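Local coordinates for cytolethal distending toxin protein B (Haemophilus ducreyi, PDB 1SR4), which forms the DNase I-like subunit of a bacterial genotoxin and probably cuts DNA in host cells, leading to cell-cycle arrest, at residues R128-F134 against V169-M173. Sequence-based numbering, arbitrary orientation.
Sequences RIGTDVF and VYSWM
S171 O accepts a hydrogen bond from V133 N at 2.8 Å and also lies 3.3 Å from D132 CA in a CA-H...O contact. Two further bonds continue the ladder, S171 N to T131 O and M173 N to V133 O, both 2.9 Å. V133 thus bonds S171 through its N-H and M173 through its O, the pattern of parallel strands. Helix 147-159 lies in the connection between them, a beta-alpha-beta crossover joining neighbouring strands of one of the two sheets of the DNase I-like sandwich. F158 of that helix packs on V133, whose branched side chain suits a strand, and on Y170, just before the other strand; on the other face M173 SD meets the edge of the F134 ring, a Met-aromatic contact 5.5 Å from the centroid. Before the ladder, the type II' turn I129-D132 places G130 at positive phi, a conformation glycine takes readily. The Y170 ring lies beside this hairpin, and R128 reaches it with its CD, 3.3 Å from Y170 CE2. The bend at chi3 (72°) turns the guanidinium so that Y170 OH sits over one face, with guanidinium and phenol ring planes 26° apart. Arginine suits this place because its several N-H groups serve separate partners: NH1 bonds G130 O at 2.9 Å, nearly in the guanidinium plane, while NE makes a salt bridge with E108.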
loop_
_atom_site.group_PDB
_atom_site.type_symbol
_atom_site.label_atom_id
_atom_site.label_comp_id
_atom_site.label_asym_id
_atom_site.label_seq_id
_atom_site.Cartn_x
_atom_site.Cartn_y
_atom_site.Cartn_z
ATOM N N ARG B 128 -15.196 14.355 -11.611
ATOM C CA ARG B 128 -16.408 13.707 -12.041
ATOM C C ARG B 128 -16.081 12.806 -13.224
ATOM O O ARG B 128 -15.318 13.182 -14.117
ATOM C CB ARG B 128 -17.444 14.751 -12.470
ATOM C CG ARG B 128 -18.669 14.137 -13.126
ATOM C CD ARG B 128 -19.772 15.167 -13.355
ATOM N NE ARG B 128 -19.509 16.152 -14.414
ATOM C CZ ARG B 128 -19.495 15.889 -15.722
ATOM N NH1 ARG B 128 -19.715 14.658 -16.178
ATOM N NH2 ARG B 128 -19.303 16.876 -16.589
ATOM N N ILE B 129 -16.633 11.603 -13.205
ATOM C CA ILE B 129 -16.489 10.665 -14.310
ATOM C C ILE B 129 -17.948 10.340 -14.591
ATOM O O ILE B 129 -18.597 9.638 -13.806
ATOM C CB ILE B 129 -15.783 9.340 -13.926
ATOM C CG1 ILE B 129 -14.361 9.595 -13.416
ATOM C CG2 ILE B 129 -15.723 8.425 -15.155
ATOM C CD1 ILE B 129 -13.492 10.310 -14.407
ATOM N N GLY B 130 -18.476 10.866 -15.693
ATOM C CA GLY B 130 -19.871 10.610 -16.006
ATOM C C GLY B 130 -20.767 11.204 -14.930
ATOM O O GLY B 130 -20.696 12.399 -14.648
ATOM N N THR B 131 -21.610 10.379 -14.320
ATOM C CA THR B 131 -22.515 10.856 -13.281
ATOM C C THR B 131 -22.045 10.596 -11.840
ATOM O O THR B 131 -22.839 10.684 -10.900
ATOM C CB THR B 131 -23.901 10.229 -13.454
ATOM O OG1 THR B 131 -23.775 8.800 -13.428
ATOM C CG2 THR B 131 -24.519 10.662 -14.784
ATOM N N ASP B 132 -20.764 10.276 -11.666
ATOM C CA ASP B 132 -20.219 10.019 -10.329
ATOM C C ASP B 132 -19.070 10.996 -10.049
ATOM O O ASP B 132 -18.189 11.207 -10.898
ATOM C CB ASP B 132 -19.713 8.580 -10.231
ATOM C CG ASP B 132 -20.777 7.566 -10.589
ATOM O OD1 ASP B 132 -21.785 7.463 -9.852
ATOM O OD2 ASP B 132 -20.602 6.880 -11.616
ATOM N N VAL B 133 -19.079 11.583 -8.858
ATOM C CA VAL B 133 -18.064 12.556 -8.480
ATOM C C VAL B 133 -17.303 12.037 -7.272
ATOM O O VAL B 133 -17.909 11.584 -6.299
ATOM C CB VAL B 133 -18.715 13.912 -8.149
ATOM C CG1 VAL B 133 -17.640 15.002 -8.034
ATOM C CG2 VAL B 133 -19.726 14.269 -9.245
ATOM N N PHE B 134 -15.974 12.119 -7.344
ATOM C CA PHE B 134 -15.099 11.610 -6.291
ATOM C C PHE B 134 -14.187 12.681 -5.709
ATOM O O PHE B 134 -13.414 13.292 -6.429
ATOM C CB PHE B 134 -14.250 10.479 -6.880
ATOM C CG PHE B 134 -15.058 9.373 -7.517
ATOM C CD1 PHE B 134 -15.506 8.290 -6.756
ATOM C CD2 PHE B 134 -15.352 9.404 -8.878
ATOM C CE1 PHE B 134 -16.235 7.249 -7.343
ATOM C CE2 PHE B 134 -16.076 8.373 -9.487
ATOM C CZ PHE B 134 -16.520 7.288 -8.720
ATOM N N VAL B 169 -28.707 14.396 -10.544
ATOM C CA VAL B 169 -28.653 12.952 -10.694
ATOM C C VAL B 169 -27.242 12.429 -10.380
ATOM O O VAL B 169 -26.963 11.246 -10.548
ATOM C CB VAL B 169 -29.036 12.517 -12.122
ATOM C CG1 VAL B 169 -30.478 12.932 -12.424
ATOM C CG2 VAL B 169 -28.064 13.115 -13.134
ATOM N N TYR B 170 -26.358 13.308 -9.919
ATOM C CA TYR B 170 -24.990 12.887 -9.622
ATOM C C TYR B 170 -24.838 12.195 -8.277
ATOM O O TYR B 170 -25.433 12.608 -7.278
ATOM C CB TYR B 170 -24.033 14.082 -9.623
ATOM C CG TYR B 170 -23.730 14.719 -10.962
ATOM C CD1 TYR B 170 -24.222 14.194 -12.159
ATOM C CD2 TYR B 170 -22.933 15.856 -11.025
ATOM C CE1 TYR B 170 -23.915 14.799 -13.388
ATOM C CE2 TYR B 170 -22.627 16.461 -12.228
ATOM C CZ TYR B 170 -23.113 15.933 -13.401
ATOM O OH TYR B 170 -22.757 16.531 -14.580
ATOM N N SER B 171 -24.047 11.132 -8.262
ATOM C CA SER B 171 -23.733 10.445 -7.026
ATOM C C SER B 171 -22.349 11.009 -6.687
ATOM O O SER B 171 -21.561 11.281 -7.591
ATOM C CB SER B 171 -23.635 8.934 -7.252
ATOM O OG SER B 171 -24.916 8.338 -7.337
ATOM N N TRP B 172 -22.058 11.214 -5.408
ATOM C CA TRP B 172 -20.751 11.730 -5.014
ATOM C C TRP B 172 -20.228 10.998 -3.779
ATOM O O TRP B 172 -21.006 10.538 -2.946
ATOM C CB TRP B 172 -20.777 13.245 -4.761
ATOM C CG TRP B 172 -21.872 13.767 -3.867
ATOM C CD1 TRP B 172 -23.088 14.247 -4.259
ATOM C CD2 TRP B 172 -21.818 13.934 -2.443
ATOM N NE1 TRP B 172 -23.788 14.712 -3.173
ATOM C CE2 TRP B 172 -23.032 14.532 -2.046
ATOM C CE3 TRP B 172 -20.859 13.635 -1.464
ATOM C CZ2 TRP B 172 -23.317 14.843 -0.714
ATOM C CZ3 TRP B 172 -21.143 13.945 -0.130
ATOM C CH2 TRP B 172 -22.364 14.544 0.227
ATOM N N MET B 173 -18.904 10.903 -3.691
ATOM C CA MET B 173 -18.206 10.202 -2.619
ATOM C C MET B 173 -17.035 11.070 -2.133
ATOM O O MET B 173 -16.192 11.467 -2.928
ATOM C CB MET B 173 -17.661 8.905 -3.199
ATOM C CG MET B 173 -17.560 7.764 -2.264
ATOM S SD MET B 173 -16.939 6.330 -3.168
ATOM C CE MET B 173 -16.287 5.451 -1.844
#